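Local coordinates for protein amidohydrolase (Staphylococcus aureus, PDB 3NUR) that probably hydrolyses amide bonds other than peptide bonds, as a metal-binding TIM-barrel enzyme of the amidohydrolase family, at residues R145-C150 with V187-H192; A133-N138 with D176-T181; K246-I251 with A348-L353; S100-V103 with E109-Q112. One frame throughout, in Å; residues are numbered along the deposited sequence.

Interaction 1: residues R145-C150 with V187-H192; sequences REFERC and VPIYLH. With CA (calcium ion), chain B.
F147, on helix 140-152, pushes the far rim of its ring against V187 and I189, where the chain enters strand 189-192 of the TIM barrel. This is the tight part of the contact. The ring's CE1 lies 3.7 Å from V187 CG2, and its CE2 lies 4.1 Å from I189 CG1. Both branches arrive obliquely, neither squarely over the face nor at the edge, whereas P188 O sits near the ring plane beyond CZ. With CG anti to the backbone N (chi1 -157°), the ring points from the helix into the barrel wall, where it also touches A159, T181 and A182. The solvent side of the helix is looser: R145 and E148 are exposed there. A separate polar link runs to helix 104-124. R149 grips the buried E146 side-on: NE meets OE1 of E146 at 2.7 Å, nearly straight at 172°, and NH1 meets OE2 of E146 at 2.8 Å. NH2 of R149 forms a salt bridge with D116, and N115 bonds to E146 OE2. Along the strand, side chains alternate: I189 faces the helices, while Y190 and H192 look into the barrel. H192 NE2 binds the calcium ion at 2.3 Å; two waters, E28, H30 and D316 complete the coordination. The chemistry thus changes from apolar contact at V187 and I189 to metal coordination at H192, as expected of a TIM-barrel strand whose inward residues at its C-terminal end reach the metal site.

Interaction 2: residues A133-N138 with D176-T181; sequences ATLPIN and DIIFKT
I178 of helix 176-185 lies against L135 and I137, which belong to the loop between strand 129-131 and helix 140-152 of the TIM barrel. Its CB faces the loop and divides the work between two branches. The short branch, CG2, comes to 4.5 Å from L135 CD1. The longer one leaves CB through CG1, which sits beside the backbone N (chi1 -63°), and runs on extended until its tip, CD1, is 4.4 Å from I137 CG2. These are long apolar contacts, and all three side chains are buried. L135 also touches F147 and A159, and I137 touches I161, so the loop is wedged among helix 140-152, strand 159-162 and helix 176-185. P136, centre of an inverse gamma turn, separates the two loop contacts; the turn's bond from I137 N to L135 O is weak at 2.9 Å. On the helix, D176 is tied to R243 by a salt bridge and to Y244 by a hydrogen bond. One turn after I177, T181 packs against A144 while its OG1 donates to I177 O at 2.7 Å; the backbone N of T181 reaches that same oxygen from the opposite face of its plane.

Interaction 3: residues K246-I251 with A348-L353; sequences KLNMII and AKLLGL
L350, in the last turn of helix 336-351, reaches I250 of barrel strand 249-251 and N248 just before it. The apolar part is a tip-to-tip meeting, with I250 CD1 3.9 Å from L350 CD2. CG of L350 is anti to the backbone N (chi1 -178°), which sends both methyls out from the helix toward the strand. I250 is buried, touching P188, Y190, and F27 of strand 24-31, while M249 (selenomethionine) points the other way, onto I189 and L191. The mixed part pairs an amide with a methyl: N248 ND2 passes alongside L350 CD1 at 4.0 Å, the two side chains sliding past each other in opposite directions, and N248 OD1 is hydrogen-bonded to R310. The backbone part stands apart at the helix end. G352 has positive phi (66°) and closes a Schellman motif, with L353 N bonded to A348 O at 2.8 Å and G352 N to K349 O at 3.3 Å. L350 also touches Y287 and L312, and L351 touches F27, so this final turn packs near strands 24-31, 249-251 and 286-288, at the end of the barrel away from the calcium ion. One methyl of L350 meets the isoleucine end-on and the other runs beside the amide nitrogen; the contact is van der Waals, with the polar bonding of N248 OD1 going to R310.

Interaction 4: residues S100-V103 with E109-Q112; sequences SNLV and ELCQ
A local, largely apolar contact folds the loop after strand 87-94 back onto the helix it leads into, with L102 packing on L110 and S100 on C111; it belongs to a beta-alpha connection of the TIM barrel. A short 3-10 segment runs through S100 and N101; L102 and V103 then lead into helix 104-124. L102 CD1 meets L110 CD1 at 3.6 Å, the closest approach here, where the two leucines cross obliquely. In both, a chi2 of 177° carries CD1 outward as the end of the chain, and the two CD1 methyls meet. L102 also touches T40, and L110 touches P99, the residue just before S100. The polar end of S100 takes no part: its OG is hydrogen-bonded to S98, inside the same loop. Farther along the helix, Q112 turns away to helix 140-152, where it touches E146 and R149, so neighbouring residues of one turn serve different partners. C111 faces the loop too and touches P99. Its sulphur, beside the backbone N at chi1 -74°, packs against the S100 backbone, with SG 3.9 Å from S100 N and 4.0 Å from S100 CA.

In the fold
Interactions 1 and 2 are buried and share a neighbourhood, their centres about 6 Å apart: the helix that supplies I178 is followed in the chain by the strand that carries I189 and H192, and F147 N packs on L135 CD2. Interaction 3, partly buried, joins interaction 1 through neighbouring strands 189-192 and 249-251 and meets interaction 2 where F179 packs on L247 and M249. Interaction 4 lies farther out, about 18 Å from the chain centre, yet is still buried, and meets interaction 2 where C111 faces T134 and P136. Interactions 1 and 2 meet mainly through hydrocarbon; interaction 3 adds an amide and interaction 4 a sulphur against backbone. Only interaction 1 carries a metal ligand.

Interaction 1: residues R145-C150 with V187-H192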
# COMPACT_ATOMS: atom_id res chain seq x y z
N ARG A 145 9.37 11.54 -12.40
CA ARG A 145 10.63 11.16 -13.07
C ARG A 145 11.32 10.02 -12.31
O ARG A 145 11.84 9.09 -12.94
CB ARG A 145 11.58 12.38 -13.20
CG ARG A 145 11.07 13.45 -14.17
CD ARG A 145 12.16 14.45 -14.59
NE ARG A 145 12.82 15.08 -13.43
CZ ARG A 145 12.40 16.20 -12.84
NH1 ARG A 145 11.34 16.84 -13.30
NH2 ARG A 145 13.04 16.67 -11.79
N GLU A 146 11.29 10.06 -10.97
CA GLU A 146 11.86 8.97 -10.15
C GLU A 146 11.05 7.68 -10.31
O GLU A 146 11.62 6.59 -10.28
CB GLU A 146 11.97 9.38 -8.67
CG GLU A 146 12.63 8.34 -7.77
CD GLU A 146 14.06 7.92 -8.09
OE1 GLU A 146 14.66 8.48 -9.03
OE2 GLU A 146 14.60 7.05 -7.36
N PHE A 147 9.74 7.81 -10.48
CA PHE A 147 8.84 6.68 -10.71
C PHE A 147 9.26 5.97 -12.01
O PHE A 147 9.42 4.75 -12.02
CB PHE A 147 7.38 7.18 -10.83
CG PHE A 147 6.26 6.19 -10.54
CD1 PHE A 147 6.52 4.83 -10.40
CD2 PHE A 147 4.95 6.63 -10.39
CE1 PHE A 147 5.49 3.92 -10.13
CE2 PHE A 147 3.92 5.73 -10.10
CZ PHE A 147 4.19 4.37 -9.99
N GLU A 148 9.43 6.75 -13.09
CA GLU A 148 9.83 6.25 -14.40
C GLU A 148 11.20 5.57 -14.30
O GLU A 148 11.38 4.49 -14.88
CB GLU A 148 9.85 7.40 -15.44
CG GLU A 148 10.14 6.96 -16.87
CD GLU A 148 11.60 6.87 -17.29
OE1 GLU A 148 12.41 7.72 -16.84
OE2 GLU A 148 11.94 5.97 -18.09
N ARG A 149 12.15 6.19 -13.54
CA ARG A 149 13.50 5.63 -13.35
C ARG A 149 13.42 4.28 -12.65
O ARG A 149 14.06 3.33 -13.08
CB ARG A 149 14.40 6.60 -12.57
CG ARG A 149 15.84 6.14 -12.48
CD ARG A 149 16.69 7.08 -11.66
NE ARG A 149 16.51 6.90 -10.22
CZ ARG A 149 17.26 6.11 -9.46
NH1 ARG A 149 17.05 6.05 -8.16
NH2 ARG A 149 18.21 5.36 -10.01
N CYS A 150 12.60 4.18 -11.58
CA CYS A 150 12.43 2.93 -10.84
C CYS A 150 11.91 1.82 -11.72
O CYS A 150 12.42 0.70 -11.65
CB CYS A 150 11.51 3.16 -9.64
SG CYS A 150 12.31 4.05 -8.28
N VAL A 187 1.72 0.14 -13.98
CA VAL A 187 2.09 -0.37 -12.66
C VAL A 187 1.11 0.18 -11.60
O VAL A 187 0.63 1.30 -11.77
CB VAL A 187 3.56 -0.10 -12.27
CG1 VAL A 187 4.54 -0.87 -13.17
CG2 VAL A 187 3.88 1.41 -12.26
N PRO A 188 0.87 -0.55 -10.48
CA PRO A 188 -0.04 -0.02 -9.46
C PRO A 188 0.65 0.91 -8.44
O PRO A 188 1.88 0.96 -8.33
CB PRO A 188 -0.54 -1.29 -8.76
CG PRO A 188 0.65 -2.21 -8.80
CD PRO A 188 1.34 -1.91 -10.11
N ILE A 189 -0.17 1.63 -7.66
CA ILE A 189 0.30 2.46 -6.55
C ILE A 189 -0.36 1.89 -5.29
O ILE A 189 -1.58 1.79 -5.22
CB ILE A 189 -0.06 3.97 -6.72
CG1 ILE A 189 0.66 4.63 -7.93
CG2 ILE A 189 0.23 4.74 -5.43
CD1 ILE A 189 0.09 5.98 -8.30
N TYR A 190 0.43 1.53 -4.29
CA TYR A 190 -0.06 1.06 -3.00
C TYR A 190 -0.17 2.32 -2.12
O TYR A 190 0.84 3.01 -1.94
CB TYR A 190 0.94 0.05 -2.36
CG TYR A 190 0.35 -0.88 -1.32
CD1 TYR A 190 0.41 -2.26 -1.47
CD2 TYR A 190 -0.23 -0.38 -0.15
CE1 TYR A 190 -0.13 -3.12 -0.51
CE2 TYR A 190 -0.75 -1.23 0.83
CZ TYR A 190 -0.69 -2.61 0.64
OH TYR A 190 -1.26 -3.47 1.55
N LEU A 191 -1.38 2.64 -1.61
CA LEU A 191 -1.60 3.83 -0.75
C LEU A 191 -1.66 3.31 0.69
O LEU A 191 -2.57 2.57 1.04
CB LEU A 191 -2.90 4.54 -1.14
CG LEU A 191 -3.16 5.92 -0.53
CD1 LEU A 191 -2.12 6.96 -1.03
CD2 LEU A 191 -4.57 6.40 -0.89
N HIS A 192 -0.65 3.67 1.49
CA HIS A 192 -0.43 3.17 2.85
C HIS A 192 -0.66 4.27 3.90
O HIS A 192 -0.37 5.43 3.64
CB HIS A 192 1.04 2.68 2.92
CG HIS A 192 1.46 1.97 4.17
ND1 HIS A 192 1.67 2.65 5.35
CD2 HIS A 192 1.73 0.66 4.38
CE1 HIS A 192 2.00 1.73 6.25
NE2 HIS A 192 2.06 0.52 5.70
CA CA B . 2.58 -1.56 6.63
O HOH W 1 1.00 -1.39 8.12
O HOH W 2 3.69 -0.28 8.13

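Interaction 2: residues A133-N138 with D176-T181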
# COMPACT_ATOMS: atom_id res chain seq x y z
N ALA A 133 8.61 1.43 -5.72
CA ALA A 133 9.29 2.74 -5.62
C ALA A 133 8.89 3.55 -4.39
O ALA A 133 7.73 3.49 -3.95
CB ALA A 133 8.97 3.55 -6.86
N THR A 134 9.85 4.30 -3.84
CA THR A 134 9.68 5.28 -2.76
C THR A 134 9.83 6.62 -3.48
O THR A 134 10.83 6.85 -4.16
CB THR A 134 10.65 5.05 -1.60
OG1 THR A 134 10.43 3.73 -1.10
CG2 THR A 134 10.45 6.06 -0.47
N LEU A 135 8.78 7.46 -3.41
CA LEU A 135 8.73 8.70 -4.19
C LEU A 135 8.71 9.97 -3.39
O LEU A 135 7.98 10.04 -2.42
CB LEU A 135 7.50 8.69 -5.12
CG LEU A 135 7.33 7.46 -6.03
CD1 LEU A 135 6.01 7.51 -6.74
CD2 LEU A 135 8.49 7.34 -7.02
N PRO A 136 9.39 11.04 -3.87
CA PRO A 136 9.32 12.32 -3.15
C PRO A 136 8.03 13.06 -3.53
O PRO A 136 8.04 14.01 -4.31
CB PRO A 136 10.59 13.04 -3.63
CG PRO A 136 10.80 12.53 -5.04
CD PRO A 136 10.30 11.11 -5.05
N ILE A 137 6.88 12.61 -2.99
CA ILE A 137 5.55 13.15 -3.34
C ILE A 137 5.39 14.67 -3.23
O ILE A 137 4.59 15.26 -3.97
CB ILE A 137 4.40 12.38 -2.65
CG1 ILE A 137 4.44 12.56 -1.11
CG2 ILE A 137 4.39 10.88 -3.11
CD1 ILE A 137 3.27 11.98 -0.33
N ASN A 138 6.14 15.29 -2.30
CA ASN A 138 6.11 16.73 -2.09
C ASN A 138 6.76 17.51 -3.24
O ASN A 138 6.60 18.72 -3.31
CB ASN A 138 6.65 17.11 -0.72
CG ASN A 138 5.73 16.64 0.38
OD1 ASN A 138 6.11 15.88 1.30
ND2 ASN A 138 4.46 17.01 0.26
N ASP A 176 -1.62 15.09 -10.14
CA ASP A 176 -2.16 14.30 -11.26
C ASP A 176 -1.06 13.54 -12.03
O ASP A 176 -1.26 12.38 -12.36
CB ASP A 176 -2.96 15.21 -12.22
CG ASP A 176 -3.67 14.42 -13.29
OD1 ASP A 176 -4.79 13.94 -13.02
OD2 ASP A 176 -3.10 14.24 -14.36
N ILE A 177 0.11 14.18 -12.24
CA ILE A 177 1.26 13.62 -12.95
C ILE A 177 1.73 12.25 -12.40
O ILE A 177 2.21 11.42 -13.18
CB ILE A 177 2.42 14.66 -13.04
CG1 ILE A 177 3.53 14.24 -14.04
CG2 ILE A 177 3.00 15.03 -11.67
CD1 ILE A 177 3.05 14.05 -15.49
N ILE A 178 1.58 12.03 -11.08
CA ILE A 178 2.00 10.77 -10.44
C ILE A 178 1.12 9.62 -10.94
O ILE A 178 1.64 8.57 -11.31
CB ILE A 178 2.04 10.91 -8.89
CG1 ILE A 178 3.10 11.97 -8.46
CG2 ILE A 178 2.29 9.54 -8.22
CD1 ILE A 178 3.03 12.45 -6.95
N PHE A 179 -0.22 9.84 -10.97
CA PHE A 179 -1.20 8.85 -11.42
C PHE A 179 -1.10 8.61 -12.92
O PHE A 179 -1.20 7.47 -13.34
CB PHE A 179 -2.62 9.26 -10.99
CG PHE A 179 -2.67 9.46 -9.49
CD1 PHE A 179 -2.76 8.37 -8.62
CD2 PHE A 179 -2.55 10.73 -8.94
CE1 PHE A 179 -2.75 8.55 -7.23
CE2 PHE A 179 -2.53 10.91 -7.55
CZ PHE A 179 -2.62 9.83 -6.71
N LYS A 180 -0.89 9.69 -13.71
CA LYS A 180 -0.70 9.62 -15.16
C LYS A 180 0.52 8.74 -15.45
O LYS A 180 0.45 7.88 -16.33
CB LYS A 180 -0.47 11.03 -15.72
CG LYS A 180 -0.38 11.08 -17.25
CD LYS A 180 -0.27 12.53 -17.71
CE LYS A 180 -0.65 12.68 -19.16
NZ LYS A 180 -0.76 14.11 -19.55
N THR A 181 1.60 8.92 -14.68
CA THR A 181 2.85 8.17 -14.83
C THR A 181 2.63 6.69 -14.55
O THR A 181 3.03 5.86 -15.36
CB THR A 181 3.97 8.84 -14.03
OG1 THR A 181 4.14 10.16 -14.53
CG2 THR A 181 5.27 8.10 -14.14

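Interaction 3: residues K246-I251 with A348-L353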
# COMPACT_ATOMS: atom_id res chain seq x y z
N LYS A 246 -7.07 2.61 -16.82
CA LYS A 246 -6.29 1.37 -16.68
C LYS A 246 -5.51 1.34 -15.38
O LYS A 246 -4.87 0.34 -15.07
CB LYS A 246 -5.35 1.18 -17.88
CG LYS A 246 -6.08 0.94 -19.20
CD LYS A 246 -5.13 0.61 -20.36
CE LYS A 246 -4.39 1.80 -20.95
NZ LYS A 246 -3.08 2.04 -20.29
N LEU A 247 -5.52 2.45 -14.62
CA LEU A 247 -4.80 2.55 -13.36
C LEU A 247 -5.40 1.65 -12.27
O LEU A 247 -6.62 1.62 -12.11
CB LEU A 247 -4.78 4.02 -12.84
CG LEU A 247 -4.10 4.27 -11.46
CD1 LEU A 247 -2.60 3.98 -11.51
CD2 LEU A 247 -4.38 5.65 -10.95
N ASN A 248 -4.54 0.94 -11.52
CA ASN A 248 -4.95 0.18 -10.35
C ASN A 248 -4.22 0.67 -9.12
O ASN A 248 -3.03 0.98 -9.16
CB ASN A 248 -4.70 -1.33 -10.47
CG ASN A 248 -5.49 -1.96 -11.57
OD1 ASN A 248 -6.73 -1.94 -11.57
ND2 ASN A 248 -4.78 -2.49 -12.54
N MSE A 249 -4.94 0.73 -8.02
CA MSE A 249 -4.33 1.05 -6.75
C MSE A 249 -4.51 -0.08 -5.78
O MSE A 249 -5.37 -0.93 -6.01
CB MSE A 249 -4.82 2.40 -6.24
CG MSE A 249 -4.11 3.48 -7.09
SE MSE A 249 -4.54 5.12 -6.58
CE MSE A 249 -3.51 5.12 -4.89
N ILE A 250 -3.63 -0.17 -4.77
CA ILE A 250 -3.71 -1.21 -3.75
C ILE A 250 -3.85 -0.54 -2.37
O ILE A 250 -3.19 0.47 -2.10
CB ILE A 250 -2.49 -2.17 -3.76
CG1 ILE A 250 -2.11 -2.62 -5.21
CG2 ILE A 250 -2.77 -3.39 -2.87
CD1 ILE A 250 -0.69 -3.23 -5.33
N ILE A 251 -4.73 -1.08 -1.53
CA ILE A 251 -4.92 -0.62 -0.15
C ILE A 251 -4.92 -1.82 0.77
O ILE A 251 -5.44 -2.87 0.41
CB ILE A 251 -6.15 0.28 0.06
CG1 ILE A 251 -7.46 -0.40 -0.45
CG2 ILE A 251 -5.90 1.71 -0.53
CD1 ILE A 251 -8.77 0.47 -0.24
N ALA A 348 0.59 -12.08 -9.57
CA ALA A 348 1.49 -12.37 -10.70
C ALA A 348 0.96 -11.66 -11.97
O ALA A 348 1.75 -11.08 -12.73
CB ALA A 348 1.57 -13.87 -10.92
N LYS A 349 -0.37 -11.63 -12.16
CA LYS A 349 -0.98 -10.94 -13.31
C LYS A 349 -0.75 -9.42 -13.20
O LYS A 349 -0.30 -8.79 -14.17
CB LYS A 349 -2.47 -11.27 -13.44
CG LYS A 349 -2.70 -12.67 -13.96
CD LYS A 349 -4.17 -13.06 -14.03
CE LYS A 349 -4.35 -14.56 -14.22
NZ LYS A 349 -3.66 -15.09 -15.43
N LEU A 350 -0.99 -8.87 -12.01
CA LEU A 350 -0.83 -7.44 -11.74
C LEU A 350 0.62 -6.96 -11.96
O LEU A 350 0.84 -5.89 -12.54
CB LEU A 350 -1.25 -7.16 -10.28
CG LEU A 350 -1.19 -5.68 -9.81
CD1 LEU A 350 -2.05 -4.78 -10.70
CD2 LEU A 350 -1.65 -5.57 -8.36
N LEU A 351 1.60 -7.75 -11.50
CA LEU A 351 3.04 -7.43 -11.59
C LEU A 351 3.68 -7.83 -12.94
O LEU A 351 4.87 -7.56 -13.14
CB LEU A 351 3.82 -8.13 -10.46
CG LEU A 351 3.46 -7.78 -9.00
CD1 LEU A 351 4.16 -8.73 -8.05
CD2 LEU A 351 3.80 -6.36 -8.65
N GLY A 352 2.92 -8.52 -13.79
CA GLY A 352 3.40 -9.01 -15.07
C GLY A 352 4.47 -10.07 -14.92
O GLY A 352 5.45 -10.07 -15.66
N LEU A 353 4.31 -10.98 -13.94
CA LEU A 353 5.28 -12.07 -13.70
C LEU A 353 5.00 -13.29 -14.56
O LEU A 353 3.87 -13.75 -14.62
CB LEU A 353 5.35 -12.46 -12.21
CG LEU A 353 5.57 -11.36 -11.17
CD1 LEU A 353 5.71 -11.95 -9.78
CD2 LEU A 353 6.80 -10.50 -11.48

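Interaction 4: residues S100-V103 with E109-Q112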
# COMPACT_ATOMS: atom_id res chain seq x y z
N SER A 100 9.81 9.91 1.77
CA SER A 100 8.74 10.49 0.96
C SER A 100 8.03 11.64 1.71
O SER A 100 7.41 12.49 1.08
CB SER A 100 7.70 9.42 0.62
OG SER A 100 7.08 8.94 1.80
N ASN A 101 8.11 11.66 3.06
CA ASN A 101 7.44 12.72 3.84
C ASN A 101 8.27 14.01 3.97
O ASN A 101 7.76 15.01 4.47
CB ASN A 101 6.94 12.19 5.18
CG ASN A 101 5.73 11.30 5.02
OD1 ASN A 101 4.62 11.78 4.74
ND2 ASN A 101 5.94 9.99 5.04
N LEU A 102 9.53 13.99 3.50
CA LEU A 102 10.41 15.16 3.51
C LEU A 102 10.08 16.09 2.34
O LEU A 102 9.26 15.75 1.49
CB LEU A 102 11.88 14.72 3.42
CG LEU A 102 12.42 13.90 4.60
CD1 LEU A 102 13.82 13.48 4.32
CD2 LEU A 102 12.34 14.67 5.91
N VAL A 103 10.74 17.26 2.26
CA VAL A 103 10.48 18.20 1.18
C VAL A 103 11.74 18.48 0.37
O VAL A 103 12.86 18.27 0.84
CB VAL A 103 9.81 19.53 1.68
CG1 VAL A 103 8.50 19.27 2.43
CG2 VAL A 103 10.77 20.37 2.53
N GLU A 109 16.82 13.36 -3.14
CA GLU A 109 18.08 12.63 -2.97
C GLU A 109 17.94 11.39 -2.10
O GLU A 109 18.47 10.35 -2.45
CB GLU A 109 19.20 13.54 -2.44
CG GLU A 109 19.68 14.55 -3.48
CD GLU A 109 20.70 15.57 -3.02
OE1 GLU A 109 21.24 15.44 -1.89
OE2 GLU A 109 20.96 16.52 -3.79
N LEU A 110 17.21 11.49 -0.98
CA LEU A 110 17.02 10.35 -0.08
C LEU A 110 16.13 9.27 -0.68
O LEU A 110 16.42 8.09 -0.45
CB LEU A 110 16.58 10.78 1.34
CG LEU A 110 17.60 11.62 2.14
CD1 LEU A 110 17.04 12.03 3.45
CD2 LEU A 110 18.91 10.85 2.39
N CYS A 111 15.10 9.64 -1.49
CA CYS A 111 14.27 8.62 -2.16
C CYS A 111 15.12 7.89 -3.21
O CYS A 111 15.04 6.66 -3.32
CB CYS A 111 13.03 9.25 -2.80
SG CYS A 111 11.76 9.73 -1.60
N GLN A 112 15.94 8.64 -3.98
CA GLN A 112 16.84 8.05 -4.99
C GLN A 112 17.80 7.04 -4.36
O GLN A 112 18.00 5.96 -4.91
CB GLN A 112 17.65 9.14 -5.71
CG GLN A 112 16.83 9.88 -6.74
CD GLN A 112 17.55 11.10 -7.28
OE1 GLN A 112 17.12 11.70 -8.27
NE2 GLN A 112 18.63 11.52 -6.63